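Local coordinates for putative thiol-disulfide isomerase or thioredoxin (Salmonella enterica subsp. enterica serovar Typhimurium, PDB 3L9V), which probably catalyses thiol-disulfide exchange, as a DsbA-like oxidoreductase of the thioredoxin fold that forms disulfide bonds in substrate proteins, at residues A3-D14 / R152-A164. Numbering follows the deposited sequence.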
loop_
_atom_site.group_PDB
_atom_site.type_symbol
_atom_site.label_atom_id
_atom_site.label_comp_id
_atom_site.label_asym_id
_atom_site.label_seq_id
_atom_site.Cartn_x
_atom_site.Cartn_y
_atom_site.Cartn_z
ATOM N N ALA A 3 -20.788 -5.645 5.579
ATOM C CA ALA A 3 -20.571 -4.618 4.576
ATOM C C ALA A 3 -20.418 -3.219 5.162
ATOM O O ALA A 3 -21.326 -2.398 4.998
ATOM C CB ALA A 3 -21.707 -4.638 3.574
ATOM N N GLU A 4 -19.280 -2.916 5.800
ATOM C CA GLU A 4 -19.182 -1.653 6.558
ATOM C C GLU A 4 -17.979 -0.725 6.298
ATOM O O GLU A 4 -16.897 -1.149 5.910
ATOM C CB GLU A 4 -19.362 -1.925 8.048
ATOM C CG GLU A 4 -19.208 -0.779 9.016
ATOM C CD GLU A 4 -20.342 -0.801 10.041
ATOM O OE1 GLU A 4 -21.444 -1.275 9.682
ATOM O OE2 GLU A 4 -20.140 -0.364 11.196
ATOM N N TRP A 5 -18.218 0.558 6.548
ATOM C CA TRP A 5 -17.376 1.655 6.092
ATOM C C TRP A 5 -17.853 2.901 6.839
ATOM O O TRP A 5 -18.979 2.938 7.346
ATOM C CB TRP A 5 -17.516 1.855 4.564
ATOM C CG TRP A 5 -18.968 2.085 4.085
ATOM C CD1 TRP A 5 -19.857 1.140 3.625
ATOM C CD2 TRP A 5 -19.672 3.334 4.058
ATOM N NE1 TRP A 5 -21.062 1.733 3.315
ATOM C CE2 TRP A 5 -20.969 3.079 3.569
ATOM C CE3 TRP A 5 -19.328 4.643 4.411
ATOM C CZ2 TRP A 5 -21.923 4.082 3.426
ATOM C CZ3 TRP A 5 -20.276 5.648 4.251
ATOM C CH2 TRP A 5 -21.560 5.358 3.764
ATOM N N GLU A 6 -16.995 3.911 6.916
ATOM C CA GLU A 6 -17.332 5.153 7.592
ATOM C C GLU A 6 -16.826 6.290 6.721
ATOM O O GLU A 6 -15.778 6.164 6.084
ATOM C CB GLU A 6 -16.669 5.216 8.977
ATOM C CG GLU A 6 -15.157 4.976 8.928
ATOM C CD GLU A 6 -14.495 4.949 10.303
ATOM O OE1 GLU A 6 -13.257 5.102 10.362
ATOM O OE2 GLU A 6 -15.203 4.775 11.321
ATOM N N SER A 7 -17.595 7.377 6.660
ATOM C CA SER A 7 -17.167 8.582 5.971
ATOM C C SER A 7 -16.008 9.160 6.741
ATOM O O SER A 7 -16.067 9.235 7.958
ATOM C CB SER A 7 -18.283 9.626 5.984
ATOM O OG SER A 7 -19.396 9.205 5.226
ATOM N N ILE A 8 -14.964 9.596 6.048
ATOM C CA ILE A 8 -13.934 10.345 6.739
ATOM C C ILE A 8 -14.221 11.845 6.680
ATOM O O ILE A 8 -14.824 12.351 5.728
ATOM C CB ILE A 8 -12.502 10.047 6.214
ATOM C CG1 ILE A 8 -12.351 10.524 4.766
ATOM C CG2 ILE A 8 -12.179 8.559 6.394
ATOM C CD1 ILE A 8 -10.932 10.542 4.274
ATOM N N THR A 9 -13.778 12.543 7.714
ATOM C CA THR A 9 -13.931 13.984 7.775
ATOM C C THR A 9 -12.612 14.597 8.216
ATOM O O THR A 9 -12.089 14.245 9.265
ATOM C CB THR A 9 -15.018 14.383 8.788
ATOM O OG1 THR A 9 -14.719 13.782 10.051
ATOM C CG2 THR A 9 -16.388 13.905 8.326
ATOM N N PRO A 10 -12.083 15.535 7.426
ATOM C CA PRO A 10 -12.721 16.000 6.198
ATOM C C PRO A 10 -12.338 15.063 5.070
ATOM O O PRO A 10 -11.344 14.356 5.206
ATOM C CB PRO A 10 -12.064 17.371 5.962
ATOM C CG PRO A 10 -11.026 17.533 7.056
ATOM C CD PRO A 10 -10.788 16.192 7.639
ATOM N N PRO A 11 -13.110 15.057 3.978
ATOM C CA PRO A 11 -12.795 14.282 2.773
ATOM C C PRO A 11 -11.467 14.730 2.164
ATOM O O PRO A 11 -10.963 15.799 2.502
ATOM C CB PRO A 11 -13.943 14.630 1.829
ATOM C CG PRO A 11 -15.067 15.028 2.732
ATOM C CD PRO A 11 -14.418 15.723 3.880
ATOM N N VAL A 12 -10.894 13.900 1.306
ATOM C CA VAL A 12 -9.692 14.273 0.574
ATOM C C VAL A 12 -10.104 14.618 -0.841
ATOM O O VAL A 12 -10.743 13.806 -1.517
ATOM C CB VAL A 12 -8.673 13.112 0.552
ATOM C CG1 VAL A 12 -7.383 13.509 -0.230
ATOM C CG2 VAL A 12 -8.357 12.697 1.968
ATOM N N VAL A 13 -9.779 15.824 -1.302
ATOM C CA VAL A 13 -10.136 16.192 -2.680
ATOM C C VAL A 13 -9.094 15.700 -3.682
ATOM O O VAL A 13 -7.895 15.648 -3.381
ATOM C CB VAL A 13 -10.344 17.714 -2.877
ATOM C CG1 VAL A 13 -11.207 18.283 -1.768
ATOM C CG2 VAL A 13 -9.003 18.431 -2.952
ATOM N N ASP A 14 -9.562 15.355 -4.880
ATOM C CA ASP A 14 -8.692 14.823 -5.915
ATOM C C ASP A 14 -8.029 13.525 -5.475
ATOM O O ASP A 14 -6.880 13.274 -5.830
ATOM C CB ASP A 14 -7.602 15.830 -6.281
ATOM C CG ASP A 14 -8.163 17.135 -6.812
ATOM O OD1 ASP A 14 -9.344 17.167 -7.229
ATOM O OD2 ASP A 14 -7.410 18.134 -6.811
ATOM N N ARG A 152 -12.697 6.877 -3.056
ATOM C CA ARG A 152 -12.945 8.255 -3.525
ATOM C C ARG A 152 -12.648 9.364 -2.532
ATOM O O ARG A 152 -13.296 10.413 -2.522
ATOM C CB ARG A 152 -14.371 8.386 -4.063
ATOM C CG ARG A 152 -14.587 7.553 -5.331
ATOM C CD ARG A 152 -16.027 7.081 -5.511
ATOM N NE ARG A 152 -16.948 8.150 -5.887
ATOM C CZ ARG A 152 -18.266 7.995 -6.011
ATOM N NH1 ARG A 152 -19.025 9.029 -6.352
ATOM N NH2 ARG A 152 -18.829 6.809 -5.790
ATOM N N GLY A 153 -11.656 9.144 -1.697
ATOM C CA GLY A 153 -11.268 10.146 -0.736
ATOM C C GLY A 153 -12.302 10.429 0.333
ATOM O O GLY A 153 -12.149 11.406 1.081
ATOM N N ARG A 154 -13.347 9.603 0.428
ATOM C CA ARG A 154 -14.360 9.857 1.461
ATOM C C ARG A 154 -14.768 8.688 2.356
ATOM O O ARG A 154 -15.263 8.911 3.452
ATOM C CB ARG A 154 -15.608 10.543 0.890
ATOM C CG ARG A 154 -15.829 10.362 -0.601
ATOM C CD ARG A 154 -17.161 10.978 -1.011
ATOM N NE ARG A 154 -17.473 10.795 -2.425
ATOM C CZ ARG A 154 -18.689 10.968 -2.938
ATOM N NH1 ARG A 154 -19.689 11.315 -2.145
ATOM N NH2 ARG A 154 -18.912 10.791 -4.234
ATOM N N TYR A 155 -14.575 7.455 1.907
ATOM C CA TYR A 155 -15.045 6.300 2.681
ATOM C C TYR A 155 -13.869 5.448 3.123
ATOM O O TYR A 155 -13.037 5.066 2.295
ATOM C CB TYR A 155 -16.013 5.441 1.859
ATOM C CG TYR A 155 -17.111 6.216 1.162
ATOM C CD1 TYR A 155 -18.110 6.864 1.889
ATOM C CD2 TYR A 155 -17.161 6.285 -0.224
ATOM C CE1 TYR A 155 -19.127 7.573 1.244
ATOM C CE2 TYR A 155 -18.165 6.991 -0.875
ATOM C CZ TYR A 155 -19.140 7.633 -0.133
ATOM O OH TYR A 155 -20.127 8.330 -0.774
ATOM N N HIS A 156 -13.789 5.194 4.426
ATOM C CA HIS A 156 -12.801 4.282 5.005
ATOM C C HIS A 156 -13.449 2.915 5.219
ATOM O O HIS A 156 -14.437 2.799 5.928
ATOM C CB HIS A 156 -12.267 4.826 6.333
ATOM C CG HIS A 156 -11.320 3.896 7.034
ATOM N ND1 HIS A 156 -11.401 3.635 8.391
ATOM C CD2 HIS A 156 -10.279 3.166 6.579
ATOM C CE1 HIS A 156 -10.444 2.795 8.735
ATOM N NE2 HIS A 156 -9.751 2.482 7.649
ATOM N N ILE A 157 -12.917 1.888 4.577
ATOM C CA ILE A 157 -13.491 0.561 4.725
ATOM C C ILE A 157 -13.202 0.059 6.145
ATOM O O ILE A 157 -12.109 0.241 6.653
ATOM C CB ILE A 157 -12.974 -0.419 3.647
ATOM C CG1 ILE A 157 -13.263 0.132 2.232
ATOM C CG2 ILE A 157 -13.569 -1.829 3.870
ATOM C CD1 ILE A 157 -14.790 0.183 1.836
ATOM N N ASN A 158 -14.198 -0.546 6.795
ATOM C CA ASN A 158 -13.977 -1.115 8.121
ATOM C C ASN A 158 -13.536 -2.587 8.024
ATOM O O ASN A 158 -14.375 -3.467 7.892
ATOM C CB ASN A 158 -15.253 -0.996 8.981
ATOM C CG ASN A 158 -15.047 -1.505 10.405
ATOM O OD1 ASN A 158 -14.013 -2.077 10.714
ATOM N ND2 ASN A 158 -16.032 -1.294 11.270
ATOM N N ASN A 159 -12.233 -2.860 8.085
ATOM C CA ASN A 159 -11.751 -4.242 7.910
ATOM C C ASN A 159 -12.443 -5.193 8.901
ATOM O O ASN A 159 -12.628 -6.382 8.648
ATOM C CB ASN A 159 -10.245 -4.335 8.173
ATOM C CG ASN A 159 -9.410 -3.411 7.267
ATOM O OD1 ASN A 159 -9.795 -3.106 6.143
ATOM N ND2 ASN A 159 -8.266 -2.971 7.773
ATOM N N ALA A 160 -12.788 -4.666 10.057
ATOM C CA ALA A 160 -13.221 -5.541 11.131
ATOM C C ALA A 160 -14.739 -5.755 11.100
ATOM O O ALA A 160 -15.308 -6.295 12.046
ATOM C CB ALA A 160 -12.755 -4.996 12.468
ATOM N N ALA A 161 -15.381 -5.371 9.997
ATOM C CA ALA A 161 -16.826 -5.516 9.878
ATOM C C ALA A 161 -17.223 -6.607 8.876
ATOM O O ALA A 161 -18.385 -6.709 8.505
ATOM C CB ALA A 161 -17.483 -4.160 9.509
ATOM N N PHE A 162 -16.263 -7.424 8.442
ATOM C CA PHE A 162 -16.548 -8.466 7.454
ATOM C C PHE A 162 -16.456 -9.842 8.105
ATOM O O PHE A 162 -15.651 -10.052 9.009
ATOM C CB PHE A 162 -15.586 -8.380 6.255
ATOM C CG PHE A 162 -15.800 -7.154 5.417
ATOM C CD1 PHE A 162 -15.110 -5.993 5.684
ATOM C CD2 PHE A 162 -16.731 -7.154 4.403
ATOM C CE1 PHE A 162 -15.331 -4.845 4.937
ATOM C CE2 PHE A 162 -16.969 -6.008 3.658
ATOM C CZ PHE A 162 -16.262 -4.854 3.920
ATOM N N GLY A 163 -17.309 -10.756 7.670
ATOM C CA GLY A 163 -17.290 -12.117 8.178
ATOM C C GLY A 163 -17.294 -13.112 7.034
ATOM O O GLY A 163 -17.938 -12.888 6.017
ATOM N N ALA A 164 -16.553 -14.201 7.193
ATOM C CA ALA A 164 -16.555 -15.272 6.206
ATOM C C ALA A 164 -15.856 -16.502 6.771
ATOM O O ALA A 164 -14.979 -16.383 7.611
ATOM C CB ALA A 164 -15.849 -14.807 4.936
HETATM O O HOH W 1 -11.378 12.930 -3.743
#
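Glu6 and His156 face each other as a hydrogen-bonded antiparallel pair, with Glu6 N 3.0 Å from His156 O and His156 N 2.8 Å from Glu6 O. Their side chains run alongside each other on the same face of the sheet, where His156 ND1 donates to Glu6 OE1 at 3.1 Å. This bond is nearly straight (170°) and lies close to the imidazole plane, yet it reaches OE1 from above the carboxylate. The extended Glu6 chain starts with CG between the backbone N and the carbonyl carbon (chi1 53°), which carries the carboxylate over to the histidine. On the other face, Tyr155 turns its edge to the six-membered ring of Trp5 in a T-shaped pair, CD1 standing 3.4 Å from Trp5 CZ3. Further backbone bonds extend the pairing: Asn158 N donates to Glu4 O, Ile8 N to Arg154 O, and, after the cis peptide before Pro10, Val12 N to Gly153 O at 2.8 Å. Strand 5-7 thereby forms one margin of the thioredoxin-fold sheet, beside 155-157. Tyr150 stacks on His156, while Arg144 forms a salt bridge with Glu6 OE1. Gripped by imidazole and guanidinium together, that carboxylate is probably kept ionised.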